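Local coordinates for protein restriction endonuclease AspBHI (PDB 4OC8) that cleaves DNA in a modification-dependent manner as a tetrameric restriction endonuclease, probably through a nuclease domain of the PD-(D/E)XK type, at residues Leu264-Arg269 with Arg286-Gln291; Glu297-Leu302 with His327-Val332. One frame throughout, in Å; residues are numbered along the deposited sequence.

Interaction 1 (Leu264-Arg269 with Arg286-Gln291); sequences LPDVAR and RLRIGQ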
ATOM      1  N   LEU A 264       4.953  -3.644   5.160  1.00 40.22           N
ATOM      2  CA  LEU A 264       4.503  -3.037   3.901  1.00 33.65           C
ATOM      3  C   LEU A 264       3.671  -3.943   2.995  1.00 51.64           C
ATOM      4  O   LEU A 264       3.910  -5.149   2.939  1.00 43.14           O
ATOM      5  CB  LEU A 264       5.729  -2.453   3.125  1.00 38.47           C
ATOM      6  CG  LEU A 264       6.329  -1.258   3.837  1.00 43.55           C
ATOM      7  CD1 LEU A 264       7.348  -0.426   3.064  1.00 43.95           C
ATOM      8  CD2 LEU A 264       5.181  -0.396   4.232  1.00 38.62           C
ATOM      9  N   PRO A 265       2.704  -3.350   2.280  1.00 65.27           N
ATOM     10  CA  PRO A 265       1.572  -4.001   1.622  1.00 65.35           C
ATOM     11  C   PRO A 265       1.884  -4.840   0.372  1.00 65.81           C
ATOM     12  O   PRO A 265       0.969  -5.224  -0.360  1.00 77.26           O
ATOM     13  CB  PRO A 265       0.666  -2.831   1.249  1.00 65.03           C
ATOM     14  CG  PRO A 265       1.256  -1.605   1.830  1.00 59.57           C
ATOM     15  CD  PRO A 265       2.670  -1.892   2.115  1.00 57.60           C
ATOM     16  N   ASP A 266       3.151  -5.144   0.150  1.00 50.78           N
ATOM     17  CA  ASP A 266       3.554  -5.997  -0.951  1.00 54.38           C
ATOM     18  C   ASP A 266       4.346  -7.101  -0.293  1.00 60.07           C
ATOM     19  O   ASP A 266       4.037  -7.534   0.814  1.00 52.19           O
ATOM     20  CB  ASP A 266       4.495  -5.200  -1.869  1.00 59.87           C
ATOM     21  CG  ASP A 266       4.321  -5.520  -3.357  1.00 65.68           C
ATOM     22  OD1 ASP A 266       3.818  -6.614  -3.693  1.00 59.55           O
ATOM     23  OD2 ASP A 266       4.723  -4.675  -4.180  1.00 73.97           O
ATOM     24  N   VAL A 267       5.352  -7.574  -1.005  1.00 69.20           N
ATOM     25  CA  VAL A 267       6.556  -8.055  -0.384  1.00 60.26           C
ATOM     26  C   VAL A 267       7.489  -7.065  -1.104  1.00 59.84           C
ATOM     27  O   VAL A 267       7.602  -7.114  -2.330  1.00 61.75           O
ATOM     28  CB  VAL A 267       6.844  -9.521  -0.768  1.00 58.63           C
ATOM     29  CG1 VAL A 267       7.822 -10.178   0.179  1.00 55.75           C
ATOM     30  CG2 VAL A 267       5.540 -10.297  -0.774  1.00 58.84           C
ATOM     31  N   ALA A 268       8.104  -6.128  -0.385  1.00 53.13           N
ATOM     32  CA  ALA A 268       8.875  -5.100  -1.067  1.00 57.43           C
ATOM     33  C   ALA A 268      10.041  -5.769  -1.791  1.00 66.49           C
ATOM     34  O   ALA A 268      10.661  -6.704  -1.268  1.00 57.71           O
ATOM     35  CB  ALA A 268       9.372  -4.040  -0.081  1.00 41.42           C
ATOM     36  N   ARG A 269      10.332  -5.299  -2.999  1.00 59.34           N
ATOM     37  CA  ARG A 269      11.559  -5.704  -3.672  1.00 54.71           C
ATOM     38  C   ARG A 269      12.712  -4.979  -3.006  1.00 52.22           C
ATOM     39  O   ARG A 269      12.583  -3.809  -2.668  1.00 47.68           O
ATOM     40  CB  ARG A 269      11.528  -5.348  -5.155  1.00 47.20           C
ATOM     41  CG  ARG A 269      11.333  -6.542  -6.064  1.00 60.18           C
ATOM     42  CD  ARG A 269       9.951  -7.138  -5.894  1.00 58.72           C
ATOM     43  NE  ARG A 269       8.910  -6.293  -6.473  1.00 71.01           N
ATOM     44  CZ  ARG A 269       7.909  -5.753  -5.784  1.00 62.80           C
ATOM     45  NH1 ARG A 269       7.804  -5.963  -4.478  1.00 60.66           N
ATOM     46  NH2 ARG A 269       7.009  -5.004  -6.406  1.00 63.04           N
ATOM     47  N   ARG A 286      11.244  -1.480  -3.813  1.00 41.06           N
ATOM     48  CA  ARG A 286      10.160  -1.271  -4.766  1.00 48.69           C
ATOM     49  C   ARG A 286       8.843  -1.826  -4.202  1.00 49.33           C
ATOM     50  O   ARG A 286       8.787  -2.946  -3.687  1.00 46.29           O
ATOM     51  CB  ARG A 286      10.502  -1.909  -6.119  1.00 54.32           C
ATOM     52  CG  ARG A 286       9.758  -1.318  -7.311  1.00 64.13           C
ATOM     53  CD  ARG A 286      10.332   0.029  -7.742  1.00 70.46           C
ATOM     54  NE  ARG A 286      11.663  -0.088  -8.336  1.00 90.24           N
ATOM     55  CZ  ARG A 286      12.329   0.928  -8.881  1.00 97.63           C
ATOM     56  NH1 ARG A 286      11.784   2.139  -8.912  1.00 84.34           N
ATOM     57  NH2 ARG A 286      13.537   0.736  -9.397  1.00 72.32           N
ATOM     58  N   LEU A 287       7.788  -1.026  -4.297  1.00 53.88           N
ATOM     59  CA  LEU A 287       6.491  -1.366  -3.721  1.00 61.24           C
ATOM     60  C   LEU A 287       5.390  -1.254  -4.768  1.00 55.09           C
ATOM     61  O   LEU A 287       5.372  -0.321  -5.561  1.00 54.15           O
ATOM     62  CB  LEU A 287       6.182  -0.422  -2.558  1.00 55.83           C
ATOM     63  CG  LEU A 287       4.817  -0.533  -1.885  1.00 55.42           C
ATOM     64  CD1 LEU A 287       4.725  -1.824  -1.106  1.00 58.90           C
ATOM     65  CD2 LEU A 287       4.573   0.663  -0.979  1.00 55.95           C
ATOM     66  N   ARG A 288       4.466  -2.205  -4.768  1.00 50.21           N
ATOM     67  CA  ARG A 288       3.352  -2.166  -5.708  1.00 49.03           C
ATOM     68  C   ARG A 288       2.109  -1.662  -4.994  1.00 47.39           C
ATOM     69  O   ARG A 288       1.814  -2.074  -3.878  1.00 47.66           O
ATOM     70  CB  ARG A 288       3.103  -3.557  -6.288  1.00 53.89           C
ATOM     71  CG  ARG A 288       2.298  -3.613  -7.545  1.00 55.84           C
ATOM     72  CD  ARG A 288       2.508  -4.959  -8.229  1.00 60.29           C
ATOM     73  NE  ARG A 288       2.599  -6.036  -7.248  1.00 58.56           N
ATOM     74  CZ  ARG A 288       2.769  -7.320  -7.547  1.00 56.46           C
ATOM     75  NH1 ARG A 288       2.864  -7.708  -8.812  1.00 55.71           N
ATOM     76  NH2 ARG A 288       2.837  -8.217  -6.575  1.00 50.21           N
ATOM     77  N   ILE A 289       1.404  -0.736  -5.628  1.00 48.83           N
ATOM     78  CA  ILE A 289       0.161  -0.215  -5.094  1.00 40.28           C
ATOM     79  C   ILE A 289      -0.939  -0.576  -6.072  1.00 46.62           C
ATOM     80  O   ILE A 289      -0.868  -0.220  -7.257  1.00 47.01           O
ATOM     81  CB  ILE A 289       0.215   1.307  -4.931  1.00 37.05           C
ATOM     82  CG1 ILE A 289       1.297   1.691  -3.928  1.00 39.22           C
ATOM     83  CG2 ILE A 289      -1.129   1.850  -4.476  1.00 43.65           C
ATOM     84  CD1 ILE A 289       1.449   3.189  -3.759  1.00 47.87           C
ATOM     85  N   GLY A 290      -1.941  -1.296  -5.578  1.00 41.68           N
ATOM     86  CA  GLY A 290      -3.025  -1.772  -6.412  1.00 40.78           C
ATOM     87  C   GLY A 290      -3.008  -3.278  -6.565  1.00 37.04           C
ATOM     88  O   GLY A 290      -2.417  -3.988  -5.758  1.00 42.59           O
ATOM     89  N   GLN A 291      -3.685  -3.768  -7.594  1.00 41.43           N
ATOM     90  CA  GLN A 291      -3.717  -5.193  -7.881  1.00 38.87           C
ATOM     91  C   GLN A 291      -3.535  -5.406  -9.375  1.00 39.42           C
ATOM     92  O   GLN A 291      -4.427  -5.091 -10.157  1.00 46.14           O
ATOM     93  CB  GLN A 291      -5.041  -5.812  -7.427  1.00 30.70           C
ATOM     94  CG  GLN A 291      -5.312  -5.708  -5.937  1.00 31.59           C
ATOM     95  CD  GLN A 291      -6.578  -6.444  -5.529  1.00 51.73           C
ATOM     96  OE1 GLN A 291      -6.917  -7.482  -6.104  1.00 51.70           O
ATOM     97  NE2 GLN A 291      -7.291  -5.904  -4.539  1.00 39.08           N
TER
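Asp266 reaches from the loop 264-269 to the strand entering segment 286-291, its side chain used along its whole length. Its CB rests on Leu287 CD1 at 3.5 Å. Leu287 starts out away from the loop, but with CG anti to the backbone N (chi1 175°) its tip comes back, and the same methyl lies 3.8 Å from Pro265 CD. CG lies near Arg288 N and CB, and beyond it the carboxylate splits its work. OD2 accepts the main-chain N-H of Arg288, with N to OD2 2.6 Å in the model, and takes the Arg269 guanidinium at its edge, Arg269 NH2 standing 3.2 Å from OD2; OD2 is less surely placed. OD1 turns to the side chain of Arg288, whose NH2 forms a salt bridge to it at 3.4 Å, weak as a hydrogen bond, with the carboxylate and guanidinium planes 32° apart. The stronger partner of that NH2 is Asp74 of the second subunit, so the network runs into the tetramer interface. Here the loop joins the mixed sheet of the Mrr-like nuclease domain, assigned to the PD-(D/E)XK clan: Arg269 and Arg286 form an antiparallel hydrogen-bonded pair that starts strand 269-271, an edge strand within this chain. Arg269 N bonds Arg286 O at 2.9 Å, in the carbonyl plane and on a lone pair; the return bond, Arg286 N to Arg269 O, also spans 2.9 Å but meets the acceptor from above its plane. An alanine in place of Asp266 would keep CB against Leu287 but would probably leave the two arginines without their shared anion and the Arg288 N-H without this acceptor. Arg269, bent at chi2 and chi3, folds its guanidinium back so that Arg286 O lies over one face.

Interaction 2 (Glu297-Leu302 with His327-Val332); sequences EVDFAL and HREFGV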
ATOM      1  N   GLU A 297       4.188   0.851  -9.518  1.00 41.64           N
ATOM      2  CA  GLU A 297       5.294   0.655  -8.595  1.00 40.40           C
ATOM      3  C   GLU A 297       5.833   1.996  -8.138  1.00 40.42           C
ATOM      4  O   GLU A 297       5.934   2.938  -8.922  1.00 45.68           O
ATOM      5  CB  GLU A 297       6.408  -0.177  -9.229  1.00 49.48           C
ATOM      6  CG  GLU A 297       6.197  -1.674  -9.124  1.00 60.69           C
ATOM      7  CD  GLU A 297       7.390  -2.465  -9.628  1.00 80.38           C
ATOM      8  OE1 GLU A 297       8.312  -1.845 -10.208  1.00 89.22           O
ATOM      9  OE2 GLU A 297       7.408  -3.701  -9.442  1.00 72.68           O
ATOM     10  N   VAL A 298       6.161   2.075  -6.857  1.00 43.88           N
ATOM     11  CA  VAL A 298       6.742   3.266  -6.265  1.00 47.72           C
ATOM     12  C   VAL A 298       8.021   2.835  -5.570  1.00 46.01           C
ATOM     13  O   VAL A 298       8.091   1.736  -5.024  1.00 48.13           O
ATOM     14  CB  VAL A 298       5.780   3.911  -5.248  1.00 38.85           C
ATOM     15  CG1 VAL A 298       4.559   4.470  -5.959  1.00 36.36           C
ATOM     16  CG2 VAL A 298       5.364   2.907  -4.180  1.00 44.01           C
ATOM     17  N   ASP A 299       9.046   3.675  -5.610  1.00 45.57           N
ATOM     18  CA  ASP A 299      10.299   3.322  -4.960  1.00 49.31           C
ATOM     19  C   ASP A 299      10.434   4.011  -3.611  1.00 50.77           C
ATOM     20  O   ASP A 299       9.920   5.113  -3.414  1.00 54.88           O
ATOM     21  CB  ASP A 299      11.503   3.625  -5.860  1.00 55.37           C
ATOM     22  CG  ASP A 299      11.433   5.005  -6.501  1.00 80.07           C
ATOM     23  OD1 ASP A 299      10.634   5.848  -6.041  1.00 76.04           O
ATOM     24  OD2 ASP A 299      12.187   5.248  -7.470  1.00 91.69           O
ATOM     25  N   PHE A 300      11.108   3.355  -2.674  1.00 43.91           N
ATOM     26  CA  PHE A 300      11.392   3.990  -1.392  1.00 44.39           C
ATOM     27  C   PHE A 300      12.835   3.793  -0.962  1.00 47.72           C
ATOM     28  O   PHE A 300      13.485   2.843  -1.374  1.00 45.22           O
ATOM     29  CB  PHE A 300      10.444   3.497  -0.295  1.00 37.39           C
ATOM     30  CG  PHE A 300      10.549   2.028  -0.012  1.00 38.87           C
ATOM     31  CD1 PHE A 300       9.844   1.107  -0.773  1.00 45.25           C
ATOM     32  CD2 PHE A 300      11.340   1.565   1.023  1.00 39.88           C
ATOM     33  CE1 PHE A 300       9.933  -0.249  -0.514  1.00 45.90           C
ATOM     34  CE2 PHE A 300      11.434   0.207   1.288  1.00 49.37           C
ATOM     35  CZ  PHE A 300      10.728  -0.700   0.519  1.00 44.89           C
ATOM     36  N   ALA A 301      13.334   4.702  -0.133  1.00 50.23           N
ATOM     37  CA  ALA A 301      14.684   4.565   0.401  1.00 39.18           C
ATOM     38  C   ALA A 301      14.627   3.999   1.811  1.00 40.37           C
ATOM     39  O   ALA A 301      13.805   4.417   2.617  1.00 42.01           O
ATOM     40  CB  ALA A 301      15.402   5.904   0.393  1.00 42.17           C
ATOM     41  N   LEU A 302      15.501   3.046   2.104  1.00 38.97           N
ATOM     42  CA  LEU A 302      15.554   2.424   3.420  1.00 39.12           C
ATOM     43  C   LEU A 302      16.732   2.967   4.229  1.00 47.52           C
ATOM     44  O   LEU A 302      17.817   3.191   3.692  1.00 46.84           O
ATOM     45  CB  LEU A 302      15.663   0.907   3.277  1.00 33.84           C
ATOM     46  CG  LEU A 302      15.689   0.078   4.562  1.00 41.33           C
ATOM     47  CD1 LEU A 302      14.432   0.310   5.374  1.00 42.59           C
ATOM     48  CD2 LEU A 302      15.852  -1.400   4.246  1.00 36.64           C
ATOM     49  N   HIS A 327      14.532  11.652  -5.168  1.00 67.16           N
ATOM     50  CA  HIS A 327      13.978  11.153  -6.423  1.00 71.47           C
ATOM     51  C   HIS A 327      13.069   9.949  -6.216  1.00 79.57           C
ATOM     52  O   HIS A 327      12.686   9.278  -7.176  1.00 88.19           O
ATOM     53  CB  HIS A 327      15.100  10.793  -7.398  1.00 78.98           C
ATOM     54  CG  HIS A 327      15.924  11.966  -7.836  1.00 97.00           C
ATOM     55  ND1 HIS A 327      17.187  11.830  -8.369  1.00 86.28           N
ATOM     56  CD2 HIS A 327      15.660  13.295  -7.822  1.00 89.38           C
ATOM     57  CE1 HIS A 327      17.670  13.025  -8.661  1.00 86.14           C
ATOM     58  NE2 HIS A 327      16.764  13.930  -8.339  1.00 85.79           N
ATOM     59  N   ARG A 328      12.724   9.678  -4.963  1.00 74.51           N
ATOM     60  CA  ARG A 328      11.872   8.540  -4.641  1.00 63.01           C
ATOM     61  C   ARG A 328      10.608   8.992  -3.920  1.00 59.40           C
ATOM     62  O   ARG A 328      10.552  10.096  -3.379  1.00 63.61           O
ATOM     63  CB  ARG A 328      12.648   7.518  -3.812  1.00 60.47           C
ATOM     64  CG  ARG A 328      14.021   7.220  -4.394  1.00 64.95           C
ATOM     65  CD  ARG A 328      14.425   5.774  -4.214  1.00 61.53           C
ATOM     66  NE  ARG A 328      15.188   5.298  -5.363  1.00 58.53           N
ATOM     67  CZ  ARG A 328      16.496   5.472  -5.512  1.00 69.00           C
ATOM     68  NH1 ARG A 328      17.189   6.116  -4.578  1.00 69.02           N
ATOM     69  NH2 ARG A 328      17.110   5.004  -6.590  1.00 64.37           N
ATOM     70  N   GLU A 329       9.591   8.139  -3.929  1.00 55.06           N
ATOM     71  CA  GLU A 329       8.283   8.505  -3.397  1.00 58.09           C
ATOM     72  C   GLU A 329       8.302   8.677  -1.888  1.00 46.93           C
ATOM     73  O   GLU A 329       7.729   9.631  -1.359  1.00 55.74           O
ATOM     74  CB  GLU A 329       7.230   7.466  -3.792  1.00 59.51           C
ATOM     75  CG  GLU A 329       7.287   7.056  -5.257  1.00 73.49           C
ATOM     76  CD  GLU A 329       7.114   8.220  -6.213  1.00 94.17           C
ATOM     77  OE1 GLU A 329       6.430   9.203  -5.849  1.00101.70           O
ATOM     78  OE2 GLU A 329       7.666   8.148  -7.331  1.00103.74           O
ATOM     79  N   PHE A 330       8.960   7.756  -1.194  1.00 39.64           N
ATOM     80  CA  PHE A 330       9.049   7.846   0.260  1.00 41.16           C
ATOM     81  C   PHE A 330      10.276   7.151   0.863  1.00 39.72           C
ATOM     82  O   PHE A 330      11.117   6.603   0.147  1.00 39.61           O
ATOM     83  CB  PHE A 330       7.760   7.330   0.906  1.00 37.06           C
ATOM     84  CG  PHE A 330       7.519   5.860   0.707  1.00 41.87           C
ATOM     85  CD1 PHE A 330       7.034   5.377  -0.503  1.00 40.29           C
ATOM     86  CD2 PHE A 330       7.760   4.963   1.736  1.00 32.20           C
ATOM     87  CE1 PHE A 330       6.804   4.025  -0.684  1.00 33.05           C
ATOM     88  CE2 PHE A 330       7.531   3.614   1.564  1.00 32.49           C
ATOM     89  CZ  PHE A 330       7.051   3.142   0.353  1.00 36.87           C
ATOM     90  N   GLY A 331      10.374   7.195   2.188  1.00 32.63           N
ATOM     91  CA  GLY A 331      11.458   6.544   2.896  1.00 36.96           C
ATOM     92  C   GLY A 331      10.989   5.812   4.141  1.00 42.25           C
ATOM     93  O   GLY A 331      10.029   6.229   4.785  1.00 47.91           O
ATOM     94  N   VAL A 332      11.657   4.711   4.470  1.00 37.65           N
ATOM     95  CA  VAL A 332      11.393   3.976   5.702  1.00 37.92           C
ATOM     96  C   VAL A 332      12.629   4.025   6.590  1.00 37.99           C
ATOM     97  O   VAL A 332      13.743   3.788   6.129  1.00 40.49           O
ATOM     98  CB  VAL A 332      11.052   2.488   5.438  1.00 35.95           C
ATOM     99  CG1 VAL A 332      10.560   1.823   6.714  1.00 36.47           C
ATOM    100  CG2 VAL A 332      10.019   2.350   4.344  1.00 29.99           C
TER
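Phe300 and Phe330 project from the same face of two adjoining parallel strands, their rings running alongside one another. Both wedge CG over the main chain, N on one side and C on the other (chi1 62° and 66°), and the ring planes, 20° apart, are offset with little overlap. The bump that meets the Phe330 face is therefore Phe300 CB, centred over the ring in a CH-pi contact 3.4 Å from its centroid. Val298 CG2 closes on the edge of the same ring, 3.9 Å from Phe330 CE1, while Val298 CB meets Glu329 CG at 3.5 Å, the two chains crossing at about a right angle. On the far flank, Val332 CG2 nestles against Phe300 CD2 at 3.7 Å, and Leu302 CD1 leans on Val332 CB. Thr260 of helix 251-263 packs over Phe300, Leu302 and Val332. Ala301 CB points to the other face, beside side-chain-less Gly331, and touches Leu321. Ala301 N bonds Phe330 O, and Val332 N bonds Ala301 O nearly along the C=O axis, both at 2.9 Å. Just ahead of strand 330-335, Asp299 OD1 accepts Glu329 N. Helix 315-324 joins the two parallel strands in a beta-alpha-beta crossover of an alpha/beta nuclease core.

Overall arrangement
Both contacts build one mixed sheet, interaction 1 at its outer antiparallel edge and interaction 2 among its inner parallel strands, with centres about 11 Å apart. Strands 284-289 and 294-305 are neighbours in it, and Val298 N probably bonds Leu287 O between them. Both are partly buried, interaction 2 with the larger buried share. Interaction 1 is more polar, relying on a shared carboxylate and on arginines near the second subunit. Interaction 2 is mostly aromatic and aliphatic, flanked by helices at its 300-302 end, with Asp299, Arg328 and Glu329 gathered where strand 330-335 begins. They join through apolar contacts on one face, Ala268 on Phe300 and Leu287 on Phe330, and on the other through a weak, long Glu297-Arg269 ion pair.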